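Local coordinates for protein importin-95 (Chaetomium thermophilum, PDB 4XRI) that probably carries cargo proteins into the nucleus as an importin-beta transport receptor built of HEAT repeats, with binding of a small GTPase likely, at residues Val233-Thr238 and Glu269-Gly274; Gly248-Leu253 and Glu285-Leu290; Arg255-Tyr260 and Val292-Thr297. The protein carries 2 engineered substitutions. All blocks are in the same frame, centred on the assembly; numbering follows the deposited sequence.

In the fold
The three contacts lie within about 13 Å of one another, centre to centre, on one side of the centre of the importin-beta superhelix. Contact 1 joins helix 224-238 to helix 265-280, whereas contacts 2 and 3, 10 Å apart, both join helix 243-260 to helix 285-310 at successive levels. Each pairs helices separated by one intervening helix, and the pairings alternate along the chain, so that the two helix layers of the HEAT solenoid are built up together. L253 of contact 2 touches both L272 of contact 1 and F294 of contact 3. Such side-by-side stacking of helices is consistent with the elongated, flexible body of the receptor.

Contact 1 of 3, residues Val233-Thr238 and Glu269-Gly274; sequences VVCEAT and EKALFG
C235 on helix 224-238 meets A271 and L272 of helix 265-280 through its sulfur alone, and the touch is entirely apolar. SG lies 3.7 Å from CD2 of L272 and 4.1 Å from CB of A271, so one atom is met by a leucine branch and by the methyl of its neighbour. The thiol lies beside the backbone N and anti to the carbonyl carbon (chi1 -71°), which carries SG out across the gap between the helices. On the opposing helix A271 points its methyl toward C235, while L272 extends the CD2 branch from a buried position. The joint is small, burying 92 Å² in all, and the closest CA atoms, those of C235 and A271, are 7.2 Å apart.

The two helices are next-but-one neighbours of the HEAT-repeat solenoid, lying in one layer with helix 243-260 between them in the chain. L253 of that helix touches both V234 and L272.

No hydrogen bond crosses between the two segments. The hydroxyl of T238, from OG1, donates to the carbonyl O of C235 at a short 2.5 Å. Outside the pair, E236 forms a salt bridge with K195, and Q246 reaches the carbonyl O of T238. In helix 265-280 a wider pi-type turn covers 269-272, the stretch that includes both residues that touch the sulfur.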
loop_
_atom_site.group_PDB
_atom_site.type_symbol
_atom_site.label_atom_id
_atom_site.label_comp_id
_atom_site.label_asym_id
_atom_site.label_seq_id
_atom_site.Cartn_x
_atom_site.Cartn_y
_atom_site.Cartn_z
ATOM N N VAL A 233 4.078 33.287 13.507
ATOM C CA VAL A 233 4.479 33.688 12.165
ATOM C C VAL A 233 3.731 32.881 11.103
ATOM O O VAL A 233 3.439 33.391 10.024
ATOM C CB VAL A 233 6.015 33.548 11.958
ATOM C CG1 VAL A 233 6.438 32.099 11.831
ATOM C CG2 VAL A 233 6.450 34.332 10.734
ATOM N N VAL A 234 3.403 31.631 11.416
ATOM C CA VAL A 234 2.692 30.785 10.463
ATOM C C VAL A 234 1.255 31.273 10.301
ATOM O O VAL A 234 0.752 31.398 9.184
ATOM C CB VAL A 234 2.684 29.304 10.896
ATOM C CG1 VAL A 234 1.739 28.500 10.019
ATOM C CG2 VAL A 234 4.085 28.719 10.830
ATOM N N CYS A 235 0.604 31.549 11.426
ATOM C CA CYS A 235 -0.770 32.040 11.425
ATOM C C CYS A 235 -0.865 33.380 10.704
ATOM O O CYS A 235 -1.808 33.635 9.953
ATOM C CB CYS A 235 -1.295 32.168 12.857
ATOM S SG CYS A 235 -1.616 30.584 13.678
ATOM N N GLU A 236 0.132 34.226 10.942
ATOM C CA GLU A 236 0.236 35.528 10.297
ATOM C C GLU A 236 0.339 35.387 8.783
ATOM O O GLU A 236 -0.294 36.126 8.026
ATOM C CB GLU A 236 1.452 36.285 10.844
ATOM C CG GLU A 236 1.760 37.600 10.150
ATOM C CD GLU A 236 2.958 38.313 10.761
ATOM O OE1 GLU A 236 2.768 39.070 11.737
ATOM O OE2 GLU A 236 4.091 38.113 10.268
ATOM N N ALA A 237 1.135 34.413 8.354
ATOM C CA ALA A 237 1.422 34.205 6.941
ATOM C C ALA A 237 0.227 33.627 6.184
ATOM O O ALA A 237 0.119 33.795 4.969
ATOM C CB ALA A 237 2.632 33.297 6.787
ATOM N N THR A 238 -0.674 32.956 6.899
ATOM C CA THR A 238 -1.858 32.372 6.269
ATOM C C THR A 238 -2.823 33.453 5.790
ATOM O O THR A 238 -3.644 33.218 4.902
ATOM C CB THR A 238 -2.618 31.423 7.221
ATOM O OG1 THR A 238 -3.059 32.148 8.375
ATOM C CG2 THR A 238 -1.738 30.265 7.651
ATOM N N GLU A 269 -8.093 26.533 18.922
ATOM C CA GLU A 269 -9.104 27.421 19.482
ATOM C C GLU A 269 -8.770 28.887 19.223
ATOM O O GLU A 269 -9.655 29.692 18.932
ATOM C CB GLU A 269 -9.254 27.176 20.988
ATOM C CG GLU A 269 -9.939 25.867 21.332
ATOM C CD GLU A 269 -9.697 25.434 22.767
ATOM O OE1 GLU A 269 -9.689 24.211 23.020
ATOM O OE2 GLU A 269 -9.511 26.309 23.640
ATOM N N LYS A 270 -7.488 29.225 19.318
ATOM C CA LYS A 270 -7.056 30.615 19.199
ATOM C C LYS A 270 -7.158 31.163 17.776
ATOM O O LYS A 270 -7.604 32.295 17.579
ATOM C CB LYS A 270 -5.615 30.767 19.702
ATOM C CG LYS A 270 -5.088 32.196 19.671
ATOM C CD LYS A 270 -5.569 32.998 20.870
ATOM C CE LYS A 270 -5.154 34.456 20.753
ATOM N NZ LYS A 270 -3.695 34.605 20.492
ATOM N N ALA A 271 -6.747 30.379 16.783
ATOM C CA ALA A 271 -6.619 30.919 15.432
ATOM C C ALA A 271 -6.876 29.923 14.300
ATOM O O ALA A 271 -7.530 30.268 13.314
ATOM C CB ALA A 271 -5.238 31.528 15.263
ATOM N N LEU A 272 -6.362 28.703 14.439
ATOM C CA LEU A 272 -6.372 27.733 13.344
ATOM C C LEU A 272 -7.776 27.440 12.822
ATOM O O LEU A 272 -7.979 27.296 11.614
ATOM C CB LEU A 272 -5.706 26.427 13.781
ATOM C CG LEU A 272 -4.279 26.545 14.321
ATOM C CD1 LEU A 272 -3.670 25.164 14.510
ATOM C CD2 LEU A 272 -3.416 27.402 13.401
ATOM N N PHE A 273 -8.727 27.339 13.746
ATOM C CA PHE A 273 -10.133 27.129 13.415
ATOM C C PHE A 273 -10.599 28.134 12.365
ATOM O O PHE A 273 -11.031 27.757 11.278
ATOM C CB PHE A 273 -10.991 27.243 14.680
ATOM C CG PHE A 273 -12.385 26.703 14.529
ATOM C CD1 PHE A 273 -13.360 27.016 15.461
ATOM C CD2 PHE A 273 -12.718 25.874 13.471
ATOM C CE1 PHE A 273 -14.643 26.521 15.336
ATOM C CE2 PHE A 273 -14.001 25.376 13.341
ATOM C CZ PHE A 273 -14.963 25.697 14.277
ATOM N N GLY A 274 -10.490 29.414 12.699
ATOM C CA GLY A 274 -10.915 30.483 11.816
ATOM C C GLY A 274 -10.060 30.631 10.574
ATOM O O GLY A 274 -10.577 30.871 9.487
#

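Contact 2 of 3, residues Gly248-Leu253 and Glu285-Leu290; sequences GAFGCL and EDVAKL
F250 and L290 meet at the root of their side chains: the two CB atoms are 3.7 Å apart, and both residues point toward the opposing helix. Contact through the first side-chain carbons goes with close backbones, the CA atoms of F250 and L290 being 6.0 Å apart. Beyond it, the F250 ring reaches V287 one turn earlier on the second helix; CE2 comes to 4.3 Å from CG2 of V287, and the methyl approaches the ring obliquely. The remaining branch of the contact is CD1 of L290, which lies 4.3 Å from the backbone N of G251. In L290, CG stands beside the backbone N and anti to the carbonyl carbon (chi1 -73°), and the extended chain beyond it carries the methyls alongside the glycine.

Around these apolar contacts, further residues pack. T238 of helix 224-238 and T276 of helix 265-280 lie on F250, while Q247 lies against both V287 and L290. A polar tie joins the same helices a little farther along, where N254 donates from ND2 to the carbonyl O of L290. Near the start of the second helix, OD1 of D284 accepts a hydrogen bond from the backbone N of V287.

The axes run almost parallel, 12° apart and 9.2 Å at closest approach, the near-parallel, side-by-side stacking of next-but-one helices that is characteristic of a HEAT-repeat solenoid.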
loop_
_atom_site.group_PDB
_atom_site.type_symbol
_atom_site.label_atom_id
_atom_site.label_comp_id
_atom_site.label_asym_id
_atom_site.label_seq_id
_atom_site.Cartn_x
_atom_site.Cartn_y
_atom_site.Cartn_z
ATOM N N GLY A 248 2.382 28.549 1.114
ATOM C CA GLY A 248 3.506 28.090 1.906
ATOM C C GLY A 248 3.127 27.968 3.368
ATOM O O GLY A 248 3.513 27.016 4.047
ATOM N N ALA A 249 2.352 28.935 3.847
ATOM C CA ALA A 249 1.908 28.954 5.239
ATOM C C ALA A 249 1.023 27.759 5.580
ATOM O O ALA A 249 1.221 27.099 6.605
ATOM C CB ALA A 249 1.171 30.242 5.531
ATOM N N PHE A 250 0.050 27.480 4.718
ATOM C CA PHE A 250 -0.892 26.392 4.959
ATOM C C PHE A 250 -0.229 25.028 4.842
ATOM O O PHE A 250 -0.576 24.094 5.564
ATOM C CB PHE A 250 -2.073 26.476 3.995
ATOM C CG PHE A 250 -3.176 27.368 4.477
ATOM C CD1 PHE A 250 -4.000 26.963 5.511
ATOM C CD2 PHE A 250 -3.386 28.610 3.906
ATOM C CE1 PHE A 250 -5.016 27.775 5.965
ATOM C CE2 PHE A 250 -4.403 29.429 4.354
ATOM C CZ PHE A 250 -5.219 29.012 5.387
ATOM N N GLY A 251 0.732 24.922 3.932
ATOM C CA GLY A 251 1.512 23.709 3.792
ATOM C C GLY A 251 2.319 23.470 5.052
ATOM O O GLY A 251 2.436 22.344 5.528
ATOM N N CYS A 252 2.877 24.550 5.590
ATOM C CA CYS A 252 3.609 24.509 6.849
ATOM C C CYS A 252 2.689 24.067 7.982
ATOM O O CYS A 252 3.058 23.244 8.821
ATOM C CB CYS A 252 4.209 25.885 7.155
ATOM S SG CYS A 252 5.458 25.920 8.445
ATOM N N LEU A 253 1.482 24.623 7.990
ATOM C CA LEU A 253 0.501 24.347 9.028
ATOM C C LEU A 253 0.062 22.882 9.001
ATOM O O LEU A 253 -0.120 22.258 10.047
ATOM C CB LEU A 253 -0.705 25.275 8.863
ATOM C CG LEU A 253 -1.629 25.470 10.062
ATOM C CD1 LEU A 253 -0.813 25.786 11.306
ATOM C CD2 LEU A 253 -2.626 26.589 9.773
ATOM N N GLU A 285 -7.723 28.433 -5.694
ATOM C CA GLU A 285 -7.984 27.006 -5.541
ATOM C C GLU A 285 -6.860 26.279 -4.809
ATOM O O GLU A 285 -7.104 25.300 -4.100
ATOM C CB GLU A 285 -8.218 26.354 -6.908
ATOM C CG GLU A 285 -8.528 24.865 -6.831
ATOM C CD GLU A 285 -9.217 24.338 -8.073
ATOM O OE1 GLU A 285 -9.523 25.146 -8.973
ATOM O OE2 GLU A 285 -9.456 23.114 -8.143
ATOM N N ASP A 286 -5.634 26.769 -4.955
ATOM C CA ASP A 286 -4.483 26.096 -4.361
ATOM C C ASP A 286 -4.436 26.215 -2.835
ATOM O O ASP A 286 -4.085 25.252 -2.155
ATOM C CB ASP A 286 -3.182 26.631 -4.964
ATOM C CG ASP A 286 -2.996 26.212 -6.410
ATOM O OD1 ASP A 286 -2.841 24.999 -6.656
ATOM O OD2 ASP A 286 -3.000 27.090 -7.298
ATOM N N VAL A 287 -4.785 27.377 -2.288
ATOM C CA VAL A 287 -4.794 27.519 -0.833
ATOM C C VAL A 287 -6.056 26.870 -0.278
ATOM O O VAL A 287 -6.069 26.384 0.855
ATOM C CB VAL A 287 -4.706 28.997 -0.376
ATOM C CG1 VAL A 287 -4.415 29.909 -1.544
ATOM C CG2 VAL A 287 -5.967 29.436 0.361
ATOM N N ALA A 288 -7.110 26.852 -1.089
ATOM C CA ALA A 288 -8.345 26.175 -0.717
ATOM C C ALA A 288 -8.076 24.684 -0.557
ATOM O O ALA A 288 -8.537 24.059 0.398
ATOM C CB ALA A 288 -9.433 26.416 -1.754
ATOM N N LYS A 289 -7.318 24.127 -1.499
ATOM C CA LYS A 289 -6.903 22.726 -1.444
ATOM C C LYS A 289 -6.127 22.412 -0.174
ATOM O O LYS A 289 -6.349 21.386 0.469
ATOM C CB LYS A 289 -6.039 22.368 -2.654
ATOM C CG LYS A 289 -6.786 22.161 -3.956
ATOM C CD LYS A 289 -5.816 21.704 -5.032
ATOM C CE LYS A 289 -6.452 21.686 -6.403
ATOM N NZ LYS A 289 -5.475 21.238 -7.432
ATOM N N LEU A 290 -5.199 23.300 0.167
ATOM C CA LEU A 290 -4.327 23.113 1.319
ATOM C C LEU A 290 -5.092 23.199 2.636
ATOM O O LEU A 290 -4.783 22.490 3.599
ATOM C CB LEU A 290 -3.206 24.148 1.298
ATOM C CG LEU A 290 -2.137 23.898 0.237
ATOM C CD1 LEU A 290 -1.238 25.109 0.066
ATOM C CD2 LEU A 290 -1.317 22.680 0.617
#

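Contact 3 of 3, residues Arg255-Tyr260 and Val292-Thr297; sequences RIMALY and VEFWST
M257 on helix 243-260 reaches across to F294 and T297 of helix 285-310. From CB, which starts out toward the partner helix, CG continues anti to the backbone N (chi1 179°) and passes T297, with CG 4.1 Å from the CG2 methyl; the two side chains slide past each other in opposite directions. The chain then bends at chi2 and again at chi3, and turns the terminal methyl to the aromatic ring. There CE lies 3.5 Å from CZ of F294 and 3.8 Å from its CE1, in an oblique approach in which the two side chains cross at about a right angle.

The helix axes run 6° from parallel and 9.5 Å apart; helix 243-260 and helix 285-310, with helix 265-280 between them in the chain, lie side by side as in a HEAT-repeat solenoid. Toward the outside of this seam, CB of A258 comes to 3.9 Å from CG2 of T297, so that this one methyl touches both A258 and M257.

The hydroxyl of T297 is turned back to its own helix, where OG1 donates to the carbonyl O of E293 at 2.8 Å, tilted 35° from the carbonyl plane. The backbone N of T297 reaches this same oxygen from the opposite face. A serine here would lack the CG2 methyl and would probably open a gap beside A258 and the CG of M257. F294 also packs on M268 and T276 of helix 265-280, and its CD2 lies over one face of the W295 ring, offset toward the rim.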
loop_
_atom_site.group_PDB
_atom_site.type_symbol
_atom_site.label_atom_id
_atom_site.label_comp_id
_atom_site.label_asym_id
_atom_site.label_seq_id
_atom_site.Cartn_x
_atom_site.Cartn_y
_atom_site.Cartn_z
ATOM N N ARG A 255 1.815 20.327 7.963
ATOM C CA ARG A 255 2.910 19.511 8.467
ATOM C C ARG A 255 2.999 19.611 9.985
ATOM O O ARG A 255 3.306 18.630 10.665
ATOM C CB ARG A 255 4.235 19.922 7.819
ATOM C CG ARG A 255 4.380 19.410 6.401
ATOM C CD ARG A 255 5.614 19.948 5.700
ATOM N NE ARG A 255 5.581 19.598 4.282
ATOM C CZ ARG A 255 6.581 19.788 3.429
ATOM N NH1 ARG A 255 7.718 20.330 3.842
ATOM N NH2 ARG A 255 6.441 19.430 2.158
ATOM N N ILE A 256 2.719 20.800 10.510
ATOM C CA ILE A 256 2.700 21.015 11.952
ATOM C C ILE A 256 1.634 20.144 12.613
ATOM O O ILE A 256 1.896 19.473 13.615
ATOM C CB ILE A 256 2.446 22.496 12.299
ATOM C CG1 ILE A 256 3.699 23.330 12.013
ATOM C CG2 ILE A 256 2.032 22.645 13.757
ATOM C CD1 ILE A 256 3.474 24.819 12.095
ATOM N N MET A 257 0.434 20.154 12.039
ATOM C CA MET A 257 -0.666 19.341 12.546
ATOM C C MET A 257 -0.333 17.852 12.493
ATOM O O MET A 257 -0.620 17.110 13.430
ATOM C CB MET A 257 -1.943 19.618 11.752
ATOM C CG MET A 257 -3.148 18.784 12.194
ATOM S SD MET A 257 -3.621 19.082 13.913
ATOM C CE MET A 257 -3.997 20.830 13.859
ATOM N N ALA A 258 0.284 17.427 11.393
ATOM C CA ALA A 258 0.628 16.021 11.189
ATOM C C ALA A 258 1.669 15.553 12.200
ATOM O O ALA A 258 1.643 14.407 12.652
ATOM C CB ALA A 258 1.135 15.800 9.773
ATOM N N LEU A 259 2.576 16.452 12.560
ATOM C CA LEU A 259 3.666 16.118 13.467
ATOM C C LEU A 259 3.336 16.397 14.929
ATOM O O LEU A 259 3.772 15.665 15.817
ATOM C CB LEU A 259 4.928 16.894 13.084
ATOM C CG LEU A 259 5.684 16.481 11.822
ATOM C CD1 LEU A 259 6.573 17.623 11.358
ATOM C CD2 LEU A 259 6.518 15.237 12.089
ATOM N N TYR A 260 2.574 17.457 15.184
ATOM C CA TYR A 260 2.426 17.941 16.550
ATOM C C TYR A 260 0.982 18.146 16.981
ATOM O O TYR A 260 0.674 19.107 17.683
ATOM C CB TYR A 260 3.202 19.247 16.714
ATOM C CG TYR A 260 4.632 19.135 16.251
ATOM C CD1 TYR A 260 5.508 18.257 16.869
ATOM C CD2 TYR A 260 5.104 19.898 15.191
ATOM C CE1 TYR A 260 6.815 18.139 16.448
ATOM C CE2 TYR A 260 6.414 19.790 14.763
ATOM C CZ TYR A 260 7.264 18.907 15.396
ATOM O OH TYR A 260 8.567 18.791 14.977
ATOM N N VAL A 292 -8.342 22.494 2.952
ATOM C CA VAL A 292 -9.139 21.273 3.015
ATOM C C VAL A 292 -8.259 20.122 3.485
ATOM O O VAL A 292 -8.671 19.294 4.301
ATOM C CB VAL A 292 -9.773 20.928 1.649
ATOM C CG1 VAL A 292 -10.285 19.492 1.639
ATOM C CG2 VAL A 292 -10.894 21.896 1.333
ATOM N N GLU A 293 -7.036 20.088 2.964
ATOM C CA GLU A 293 -6.050 19.091 3.358
ATOM C C GLU A 293 -5.733 19.182 4.849
ATOM O O GLU A 293 -5.446 18.170 5.494
ATOM C CB GLU A 293 -4.774 19.261 2.529
ATOM C CG GLU A 293 -3.574 18.458 3.017
ATOM C CD GLU A 293 -3.762 16.960 2.864
ATOM O OE1 GLU A 293 -4.630 16.540 2.070
ATOM O OE2 GLU A 293 -3.037 16.199 3.540
ATOM N N PHE A 294 -5.790 20.396 5.391
ATOM C CA PHE A 294 -5.595 20.603 6.823
ATOM C C PHE A 294 -6.567 19.762 7.629
ATOM O O PHE A 294 -6.181 19.087 8.587
ATOM C CB PHE A 294 -5.763 22.080 7.193
ATOM C CG PHE A 294 -5.709 22.344 8.676
ATOM C CD1 PHE A 294 -4.497 22.579 9.304
ATOM C CD2 PHE A 294 -6.868 22.361 9.440
ATOM C CE1 PHE A 294 -4.441 22.822 10.662
ATOM C CE2 PHE A 294 -6.815 22.599 10.798
ATOM C CZ PHE A 294 -5.602 22.833 11.407
ATOM N N TRP A 295 -7.834 19.811 7.235
ATOM C CA TRP A 295 -8.879 19.105 7.961
ATOM C C TRP A 295 -8.898 17.621 7.635
ATOM O O TRP A 295 -9.339 16.810 8.443
ATOM C CB TRP A 295 -10.232 19.748 7.677
ATOM C CG TRP A 295 -10.394 20.983 8.480
ATOM C CD1 TRP A 295 -10.373 22.273 8.035
ATOM C CD2 TRP A 295 -10.543 21.048 9.902
ATOM N NE1 TRP A 295 -10.528 23.137 9.093
ATOM C CE2 TRP A 295 -10.632 22.411 10.247
ATOM C CE3 TRP A 295 -10.620 20.085 10.912
ATOM C CZ2 TRP A 295 -10.801 22.832 11.566
ATOM C CZ3 TRP A 295 -10.787 20.504 12.217
ATOM C CH2 TRP A 295 -10.871 21.865 12.535
ATOM N N SER A 296 -8.384 17.271 6.462
ATOM C CA SER A 296 -8.155 15.874 6.128
ATOM C C SER A 296 -7.071 15.306 7.040
ATOM O O SER A 296 -7.170 14.173 7.513
ATOM C CB SER A 296 -7.761 15.723 4.657
ATOM O OG SER A 296 -8.868 15.974 3.807
ATOM N N THR A 297 -6.048 16.116 7.301
ATOM C CA THR A 297 -4.955 15.713 8.178
ATOM C C THR A 297 -5.438 15.552 9.616
ATOM O O THR A 297 -5.076 14.591 10.296
ATOM C CB THR A 297 -3.792 16.726 8.145
ATOM O OG1 THR A 297 -3.311 16.864 6.803
ATOM C CG2 THR A 297 -2.651 16.254 9.036
#